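Local atomic coordinates of tetratricopeptide TPR_2 repeat protein (Thermobaculum terrenum, PDB entry 5DJS), a protein that is of unknown function but joins tetratricopeptide repeats to a GT-B-type domain of glycosyl transferase family 41, with uridine-5'-diphosphate bound in the model. Residues 153-167 / 512-524. The protein carries 1 engineered substitution. Sequence-based numbering, arbitrary orientation.
Sequences TPVDPDPHRRLRIGY and YRRMWRDACQTAA
W516 points straight into the proline-rich loop 154-161, its CG anti to the backbone N (chi1 177°). Its CB rests against CD2 of L163. The five-membered ring comes next: CD1 of L163 sits 3.5 Å from its centroid, 8° off the normal, a CH-pi contact, while SG of C520, one helical turn on, lies over the opposite face. Along the rim, the indole CD1 borders P159 O, and W516 NE1 gives a nearly straight hydrogen bond (175°) to D158 O at 2.9 Å; that oxygen lies in the indole plane, although the donor stands above the carbonyl plane. Farther out, W516 CZ2 meets D156 O and NH1 of R161, whose guanidinium is turned almost perpendicular to the ring. At the tip W516 CH2 touches P154 CB at 3.5 Å.

Nearly one turn back, R513 bends at chi2 and chi3, which brings its guanidinium edge-on to the carbonyls of the same loop. R513 NH1 bonds both P159 O (3.0 Å) and R161 O (2.9 Å), each in the guanidinium plane, and CD2 of L163 lies over the centre of one face. Beyond it I165 CD1 packs on Y512 CD2. Y512 OH and Y167 OH share a 2.6 Å hydrogen bond; Y167 OH also bonds H188. At the other end P157 packs on C520 SG and P154 on A519.

The C-terminal helix thus packs on the parallel sheet of one Rossmann-like half of the GT-B fold, against inner strand 163-169, the loop leading into it, and strands 240-243 and 263-266. R161 is salt-bridged to D239, just before strand 240-243. The hold on loop 158-161 is on three backbone carbonyls, so it follows the path of the chain there; on the strand, the tyrosine pair supplies a side-chain bond.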
ATOM      1  N   THR A 153      26.886 -14.090  12.971  1.00 71.68           N
ATOM      2  CA  THR A 153      26.658 -13.474  14.294  1.00 68.81           C
ATOM      3  C   THR A 153      26.937 -11.963  14.176  1.00 63.00           C
ATOM      4  O   THR A 153      27.853 -11.560  13.456  1.00 55.60           O
ATOM      5  CB  THR A 153      27.494 -14.098  15.444  1.00 69.42           C
ATOM      6  OG1 THR A 153      28.864 -13.702  15.342  1.00 66.11           O
ATOM      7  CG2 THR A 153      27.390 -15.635  15.445  1.00 71.24           C
ATOM      8  N   PRO A 154      26.122 -11.124  14.842  1.00 60.78           N
ATOM      9  CA  PRO A 154      26.280  -9.672  14.708  1.00 61.50           C
ATOM     10  C   PRO A 154      27.631  -9.122  15.154  1.00 61.09           C
ATOM     11  O   PRO A 154      28.261  -9.671  16.052  1.00 63.84           O
ATOM     12  CB  PRO A 154      25.187  -9.120  15.626  1.00 61.89           C
ATOM     13  CG  PRO A 154      24.132 -10.157  15.604  1.00 61.88           C
ATOM     14  CD  PRO A 154      24.824 -11.475  15.453  1.00 60.33           C
ATOM     15  N   VAL A 155      28.029  -8.015  14.544  1.00 58.81           N
ATOM     16  CA  VAL A 155      29.259  -7.317  14.895  1.00 59.85           C
ATOM     17  C   VAL A 155      29.025  -6.469  16.151  1.00 60.30           C
ATOM     18  O   VAL A 155      28.019  -5.765  16.235  1.00 65.59           O
ATOM     19  CB  VAL A 155      29.698  -6.380  13.753  1.00 59.13           C
ATOM     20  CG1 VAL A 155      30.969  -5.644  14.138  1.00 57.68           C
ATOM     21  CG2 VAL A 155      29.914  -7.151  12.460  1.00 55.08           C
ATOM     22  N   ASP A 156      29.978  -6.493  17.088  1.00 57.81           N
ATOM     23  CA  ASP A 156      29.796  -5.908  18.426  1.00 56.25           C
ATOM     24  C   ASP A 156      28.466  -6.413  19.004  1.00 51.92           C
ATOM     25  O   ASP A 156      27.530  -5.629  19.184  1.00 53.63           O
ATOM     26  CB  ASP A 156      29.879  -4.356  18.379  1.00 55.83           C
ATOM     27  CG  ASP A 156      29.938  -3.693  19.783  1.00 58.53           C
ATOM     28  OD1 ASP A 156      30.030  -4.402  20.828  1.00 55.84           O
ATOM     29  OD2 ASP A 156      29.902  -2.436  19.827  1.00 55.60           O
ATOM     30  N   PRO A 157      28.370  -7.729  19.276  1.00 47.13           N
ATOM     31  CA  PRO A 157      27.109  -8.286  19.777  1.00 48.32           C
ATOM     32  C   PRO A 157      26.882  -7.990  21.262  1.00 48.08           C
ATOM     33  O   PRO A 157      26.838  -8.894  22.096  1.00 51.16           O
ATOM     34  CB  PRO A 157      27.252  -9.789  19.495  1.00 48.44           C
ATOM     35  CG  PRO A 157      28.720 -10.036  19.564  1.00 47.12           C
ATOM     36  CD  PRO A 157      29.407  -8.769  19.120  1.00 46.44           C
ATOM     37  N   ASP A 158      26.704  -6.711  21.561  1.00 49.50           N
ATOM     38  CA  ASP A 158      26.467  -6.220  22.904  1.00 51.61           C
ATOM     39  C   ASP A 158      24.951  -6.044  22.963  1.00 54.86           C
ATOM     40  O   ASP A 158      24.423  -5.153  22.293  1.00 56.05           O
ATOM     41  CB  ASP A 158      27.206  -4.884  23.094  1.00 50.38           C
ATOM     42  CG  ASP A 158      27.025  -4.279  24.484  1.00 49.99           C
ATOM     43  OD1 ASP A 158      26.349  -4.876  25.360  1.00 49.69           O
ATOM     44  OD2 ASP A 158      27.585  -3.180  24.695  1.00 48.54           O
ATOM     45  N   PRO A 159      24.236  -6.897  23.737  1.00 56.01           N
ATOM     46  CA  PRO A 159      22.762  -6.799  23.743  1.00 56.40           C
ATOM     47  C   PRO A 159      22.176  -5.442  24.174  1.00 58.28           C
ATOM     48  O   PRO A 159      21.022  -5.150  23.839  1.00 57.59           O
ATOM     49  CB  PRO A 159      22.335  -7.905  24.725  1.00 56.49           C
ATOM     50  CG  PRO A 159      23.475  -8.869  24.748  1.00 55.65           C
ATOM     51  CD  PRO A 159      24.706  -8.030  24.563  1.00 55.93           C
ATOM     52  N   HIS A 160      22.958  -4.629  24.893  1.00 59.82           N
ATOM     53  CA  HIS A 160      22.475  -3.375  25.474  1.00 60.43           C
ATOM     54  C   HIS A 160      22.949  -2.113  24.771  1.00 58.50           C
ATOM     55  O   HIS A 160      22.483  -1.043  25.118  1.00 61.30           O
ATOM     56  CB  HIS A 160      22.871  -3.305  26.958  1.00 65.05           C
ATOM     57  CG  HIS A 160      22.483  -4.525  27.741  1.00 70.56           C
ATOM     58  ND1 HIS A 160      21.170  -4.838  28.029  1.00 74.90           N
ATOM     59  CD2 HIS A 160      23.232  -5.522  28.270  1.00 73.55           C
ATOM     60  CE1 HIS A 160      21.126  -5.973  28.705  1.00 75.13           C
ATOM     61  NE2 HIS A 160      22.365  -6.409  28.866  1.00 76.98           N
ATOM     62  N   ARG A 161      23.853  -2.210  23.795  1.00 59.33           N
ATOM     63  CA  ARG A 161      24.405  -0.995  23.148  1.00 58.55           C
ATOM     64  C   ARG A 161      23.393  -0.249  22.277  1.00 56.84           C
ATOM     65  O   ARG A 161      22.332  -0.781  21.927  1.00 54.40           O
ATOM     66  CB  ARG A 161      25.662  -1.303  22.315  1.00 58.44           C
ATOM     67  CG  ARG A 161      25.438  -2.167  21.078  1.00 59.81           C
ATOM     68  CD  ARG A 161      26.680  -2.261  20.215  1.00 59.64           C
ATOM     69  NE  ARG A 161      26.463  -1.642  18.908  1.00 60.26           N
ATOM     70  CZ  ARG A 161      26.232  -2.283  17.756  1.00 57.86           C
ATOM     71  NH1 ARG A 161      26.183  -3.609  17.673  1.00 53.42           N
ATOM     72  NH2 ARG A 161      26.056  -1.565  16.652  1.00 58.67           N
ATOM     73  N   ARG A 162      23.743   0.989  21.931  1.00 54.30           N
ATOM     74  CA  ARG A 162      22.922   1.788  21.029  1.00 54.15           C
ATOM     75  C   ARG A 162      22.893   1.102  19.656  1.00 53.39           C
ATOM     76  O   ARG A 162      23.942   0.758  19.106  1.00 53.57           O
ATOM     77  CB  ARG A 162      23.437   3.238  20.937  1.00 53.19           C
ATOM     78  CG  ARG A 162      22.809   4.054  19.804  1.00 54.15           C
ATOM     79  CD  ARG A 162      22.549   5.513  20.137  1.00 53.79           C
ATOM     80  NE  ARG A 162      23.387   6.444  19.383  1.00 53.69           N
ATOM     81  CZ  ARG A 162      22.967   7.535  18.729  1.00 57.56           C
ATOM     82  NH1 ARG A 162      21.683   7.899  18.686  1.00 57.95           N
ATOM     83  NH2 ARG A 162      23.860   8.291  18.091  1.00 60.00           N
ATOM     84  N   LEU A 163      21.684   0.900  19.133  1.00 52.24           N
ATOM     85  CA  LEU A 163      21.463   0.216  17.849  1.00 52.20           C
ATOM     86  C   LEU A 163      21.244   1.214  16.721  1.00 52.89           C
ATOM     87  O   LEU A 163      20.652   2.265  16.926  1.00 55.43           O
ATOM     88  CB  LEU A 163      20.246  -0.707  17.938  1.00 50.93           C
ATOM     89  CG  LEU A 163      20.422  -2.186  18.308  1.00 53.92           C
ATOM     90  CD1 LEU A 163      21.679  -2.491  19.111  1.00 57.10           C
ATOM     91  CD2 LEU A 163      19.182  -2.667  19.048  1.00 52.72           C
ATOM     92  N   ARG A 164      21.721   0.872  15.528  1.00 51.84           N
ATOM     93  CA  ARG A 164      21.481   1.677  14.333  1.00 51.43           C
ATOM     94  C   ARG A 164      20.382   1.023  13.529  1.00 49.22           C
ATOM     95  O   ARG A 164      20.505  -0.153  13.165  1.00 52.33           O
ATOM     96  CB  ARG A 164      22.733   1.761  13.486  1.00 51.27           C
ATOM     97  CG  ARG A 164      23.797   2.604  14.123  1.00 49.91           C
ATOM     98  CD  ARG A 164      25.063   2.483  13.329  1.00 51.31           C
ATOM     99  NE  ARG A 164      26.064   3.424  13.807  1.00 54.71           N
ATOM    100  CZ  ARG A 164      27.365   3.346  13.545  1.00 54.99           C
ATOM    101  NH1 ARG A 164      27.873   2.369  12.791  1.00 59.40           N
ATOM    102  NH2 ARG A 164      28.171   4.250  14.056  1.00 52.39           N
ATOM    103  N   ILE A 165      19.316   1.776  13.268  1.00 45.42           N
ATOM    104  CA  ILE A 165      18.176   1.289  12.490  1.00 45.15           C
ATOM    105  C   ILE A 165      18.161   1.963  11.127  1.00 41.39           C
ATOM    106  O   ILE A 165      18.275   3.186  11.022  1.00 38.41           O
ATOM    107  CB  ILE A 165      16.822   1.532  13.192  1.00 49.05           C
ATOM    108  CG1 ILE A 165      16.811   0.884  14.581  1.00 52.31           C
ATOM    109  CG2 ILE A 165      15.681   0.941  12.369  1.00 50.66           C
ATOM    110  CD1 ILE A 165      15.710   1.399  15.478  1.00 55.48           C
ATOM    111  N   GLY A 166      18.011   1.143  10.094  1.00 40.20           N
ATOM    112  CA  GLY A 166      17.921   1.610   8.714  1.00 39.60           C
ATOM    113  C   GLY A 166      16.550   1.318   8.141  1.00 37.45           C
ATOM    114  O   GLY A 166      16.109   0.167   8.118  1.00 36.60           O
ATOM    115  N   TYR A 167      15.874   2.370   7.697  1.00 36.77           N
ATOM    116  CA  TYR A 167      14.547   2.272   7.068  1.00 36.32           C
ATOM    117  C   TYR A 167      14.712   2.414   5.556  1.00 36.39           C
ATOM    118  O   TYR A 167      15.182   3.457   5.081  1.00 35.64           O
ATOM    119  CB  TYR A 167      13.618   3.366   7.631  1.00 35.28           C
ATOM    120  CG  TYR A 167      13.161   3.065   9.040  1.00 34.70           C
ATOM    121  CD1 TYR A 167      12.196   2.082   9.278  1.00 34.74           C
ATOM    122  CD2 TYR A 167      13.715   3.721  10.137  1.00 34.46           C
ATOM    123  CE1 TYR A 167      11.778   1.772  10.561  1.00 34.79           C
ATOM    124  CE2 TYR A 167      13.296   3.423  11.433  1.00 34.70           C
ATOM    125  CZ  TYR A 167      12.328   2.447  11.636  1.00 34.93           C
ATOM    126  OH  TYR A 167      11.907   2.119  12.899  1.00 35.53           O
ATOM    127  N   TYR A 512      12.366  -4.501  18.437  1.00 44.01           N
ATOM    128  CA  TYR A 512      13.733  -4.396  17.880  1.00 41.63           C
ATOM    129  C   TYR A 512      14.811  -4.894  18.856  1.00 43.59           C
ATOM    130  O   TYR A 512      15.760  -5.560  18.453  1.00 47.74           O
ATOM    131  CB  TYR A 512      14.088  -2.948  17.505  1.00 39.25           C
ATOM    132  CG  TYR A 512      13.366  -2.321  16.320  1.00 37.64           C
ATOM    133  CD1 TYR A 512      12.776  -3.094  15.302  1.00 36.55           C
ATOM    134  CD2 TYR A 512      13.310  -0.928  16.198  1.00 35.25           C
ATOM    135  CE1 TYR A 512      12.128  -2.492  14.228  1.00 35.85           C
ATOM    136  CE2 TYR A 512      12.673  -0.319  15.128  1.00 36.13           C
ATOM    137  CZ  TYR A 512      12.086  -1.097  14.142  1.00 36.56           C
ATOM    138  OH  TYR A 512      11.454  -0.473  13.087  1.00 33.73           O
ATOM    139  N   ARG A 513      14.670  -4.548  20.131  1.00 45.74           N
ATOM    140  CA  ARG A 513      15.629  -4.955  21.154  1.00 47.06           C
ATOM    141  C   ARG A 513      15.647  -6.475  21.334  1.00 47.01           C
ATOM    142  O   ARG A 513      16.707  -7.069  21.487  1.00 46.23           O
ATOM    143  CB  ARG A 513      15.320  -4.251  22.491  1.00 46.02           C
ATOM    144  CG  ARG A 513      16.352  -4.459  23.603  1.00 45.25           C
ATOM    145  CD  ARG A 513      17.766  -4.009  23.236  1.00 44.68           C
ATOM    146  NE  ARG A 513      17.850  -2.605  22.818  1.00 42.53           N
ATOM    147  CZ  ARG A 513      18.985  -1.965  22.536  1.00 41.85           C
ATOM    148  NH1 ARG A 513      20.165  -2.584  22.620  1.00 41.15           N
ATOM    149  NH2 ARG A 513      18.944  -0.686  22.159  1.00 43.58           N
ATOM    150  N   ARG A 514      14.474  -7.092  21.313  1.00 49.55           N
ATOM    151  CA  ARG A 514      14.368  -8.528  21.531  1.00 55.11           C
ATOM    152  C   ARG A 514      14.807  -9.318  20.297  1.00 54.71           C
ATOM    153  O   ARG A 514      15.289 -10.440  20.425  1.00 50.40           O
ATOM    154  CB  ARG A 514      12.957  -8.889  22.009  1.00 62.71           C
ATOM    155  CG  ARG A 514      12.730  -8.441  23.458  1.00 75.91           C
ATOM    156  CD  ARG A 514      11.277  -8.153  23.828  1.00 83.55           C
ATOM    157  NE  ARG A 514      10.368  -9.165  23.302  1.00 90.07           N
ATOM    158  CZ  ARG A 514      10.218 -10.401  23.786  1.00100.04           C
ATOM    159  NH1 ARG A 514      10.916 -10.831  24.843  1.00102.22           N
ATOM    160  NH2 ARG A 514       9.353 -11.228  23.199  1.00105.57           N
ATOM    161  N   MET A 515      14.655  -8.722  19.112  1.00 54.87           N
ATOM    162  CA  MET A 515      15.274  -9.240  17.886  1.00 54.39           C
ATOM    163  C   MET A 515      16.800  -9.226  18.004  1.00 55.05           C
ATOM    164  O   MET A 515      17.474 -10.183  17.605  1.00 55.16           O
ATOM    165  CB  MET A 515      14.909  -8.381  16.664  1.00 52.66           C
ATOM    166  CG  MET A 515      13.466  -8.424  16.189  1.00 52.03           C
ATOM    167  SD  MET A 515      13.165  -7.106  14.976  1.00 44.21           S
ATOM    168  CE  MET A 515      11.414  -6.844  15.230  1.00 47.06           C
ATOM    169  N   TRP A 516      17.327  -8.111  18.508  1.00 55.11           N
ATOM    170  CA  TRP A 516      18.766  -7.921  18.666  1.00 59.62           C
ATOM    171  C   TRP A 516      19.360  -8.820  19.755  1.00 60.70           C
ATOM    172  O   TRP A 516      20.388  -9.457  19.528  1.00 59.47           O
ATOM    173  CB  TRP A 516      19.094  -6.453  18.949  1.00 61.50           C
ATOM    174  CG  TRP A 516      20.545  -6.214  19.178  1.00 63.21           C
ATOM    175  CD1 TRP A 516      21.149  -5.995  20.371  1.00 66.93           C
ATOM    176  CD2 TRP A 516      21.583  -6.188  18.191  1.00 66.13           C
ATOM    177  NE1 TRP A 516      22.500  -5.824  20.198  1.00 70.00           N
ATOM    178  CE2 TRP A 516      22.794  -5.937  18.867  1.00 68.72           C
ATOM    179  CE3 TRP A 516      21.608  -6.352  16.800  1.00 66.63           C
ATOM    180  CZ2 TRP A 516      24.020  -5.842  18.206  1.00 67.22           C
ATOM    181  CZ3 TRP A 516      22.834  -6.261  16.138  1.00 66.91           C
ATOM    182  CH2 TRP A 516      24.022  -6.004  16.845  1.00 66.85           C
ATOM    183  N   ARG A 517      18.719  -8.876  20.923  1.00 64.44           N
ATOM    184  CA  ARG A 517      19.156  -9.794  21.976  1.00 68.84           C
ATOM    185  C   ARG A 517      19.283 -11.202  21.406  1.00 65.25           C
ATOM    186  O   ARG A 517      20.329 -11.819  21.548  1.00 66.29           O
ATOM    187  CB  ARG A 517      18.221  -9.788  23.206  1.00 75.34           C
ATOM    188  CG  ARG A 517      18.441 -10.985  24.150  1.00 83.50           C
ATOM    189  CD  ARG A 517      17.908 -10.809  25.569  1.00 89.58           C
ATOM    190  NE  ARG A 517      16.564 -10.227  25.622  1.00 95.79           N
ATOM    191  CZ  ARG A 517      16.271  -8.946  25.878  1.00100.54           C
ATOM    192  NH1 ARG A 517      17.221  -8.033  26.121  1.00100.53           N
ATOM    193  NH2 ARG A 517      14.995  -8.564  25.886  1.00100.46           N
ATOM    194  N   ASP A 518      18.226 -11.683  20.753  1.00 64.77           N
ATOM    195  CA  ASP A 518      18.189 -13.040  20.171  1.00 65.29           C
ATOM    196  C   ASP A 518      19.264 -13.306  19.107  1.00 61.52           C
ATOM    197  O   ASP A 518      19.717 -14.441  18.966  1.00 59.75           O
ATOM    198  CB  ASP A 518      16.800 -13.359  19.589  1.00 66.93           C
ATOM    199  CG  ASP A 518      15.743 -13.596  20.666  1.00 70.09           C
ATOM    200  OD1 ASP A 518      15.886 -13.091  21.802  1.00 73.11           O
ATOM    201  OD2 ASP A 518      14.750 -14.285  20.366  1.00 70.77           O
ATOM    202  N   ALA A 519      19.662 -12.272  18.367  1.00 58.91           N
ATOM    203  CA  ALA A 519      20.743 -12.393  17.383  1.00 60.26           C
ATOM    204  C   ALA A 519      22.104 -12.589  18.063  1.00 63.51           C
ATOM    205  O   ALA A 519      22.892 -13.441  17.646  1.00 62.30           O
ATOM    206  CB  ALA A 519      20.772 -11.176  16.467  1.00 59.61           C
ATOM    207  N   CYS A 520      22.364 -11.802  19.109  1.00 68.39           N
ATOM    208  CA  CYS A 520      23.574 -11.946  19.934  1.00 71.93           C
ATOM    209  C   CYS A 520      23.560 -13.252  20.741  1.00 77.02           C
ATOM    210  O   CYS A 520      24.480 -14.054  20.634  1.00 75.62           O
ATOM    211  CB  CYS A 520      23.727 -10.747  20.880  1.00 69.41           C
ATOM    212  SG  CYS A 520      23.633  -9.136  20.060  1.00 68.19           S
ATOM    213  N   GLN A 521      22.498 -13.443  21.525  1.00 88.66           N
ATOM    214  CA  GLN A 521      22.251 -14.659  22.338  1.00100.31           C
ATOM    215  C   GLN A 521      22.700 -15.976  21.688  1.00100.27           C
ATOM    216  O   GLN A 521      23.571 -16.657  22.234  1.00104.50           O
ATOM    217  CB  GLN A 521      20.750 -14.716  22.733  1.00108.78           C
ATOM    218  CG  GLN A 521      20.150 -16.056  23.183  1.00111.48           C
ATOM    219  CD  GLN A 521      20.966 -16.814  24.227  1.00117.19           C
ATOM    220  OE1 GLN A 521      21.050 -18.043  24.173  1.00119.56           O
ATOM    221  NE2 GLN A 521      21.566 -16.098  25.178  1.00119.36           N
ATOM    222  N   THR A 522      22.123 -16.317  20.534  1.00103.80           N
ATOM    223  CA  THR A 522      22.356 -17.632  19.898  1.00109.90           C
ATOM    224  C   THR A 522      23.753 -17.825  19.268  1.00111.37           C
ATOM    225  O   THR A 522      24.056 -18.915  18.775  1.00110.93           O
ATOM    226  CB  THR A 522      21.254 -17.986  18.861  1.00108.95           C
ATOM    227  OG1 THR A 522      21.149 -16.945  17.880  1.00 98.74           O
ATOM    228  CG2 THR A 522      19.898 -18.194  19.560  1.00107.22           C
ATOM    229  N   ALA A 523      24.586 -16.780  19.276  1.00114.75           N
ATOM    230  CA  ALA A 523      26.027 -16.919  19.003  1.00117.51           C
ATOM    231  C   ALA A 523      26.814 -17.602  20.145  1.00116.80           C
ATOM    232  O   ALA A 523      27.882 -18.162  19.898  1.00120.82           O
ATOM    233  CB  ALA A 523      26.640 -15.557  18.694  1.00117.94           C
ATOM    234  N   ALA A 524      26.301 -17.547  21.379  1.00113.31           N
ATOM    235  CA  ALA A 524      26.975 -18.138  22.552  1.00104.95           C
ATOM    236  C   ALA A 524      26.987 -19.672  22.522  1.00 98.55           C
ATOM    237  O   ALA A 524      25.976 -20.318  22.238  1.00 86.53           O
ATOM    238  CB  ALA A 524      26.327 -17.643  23.842  1.00102.34           C
TER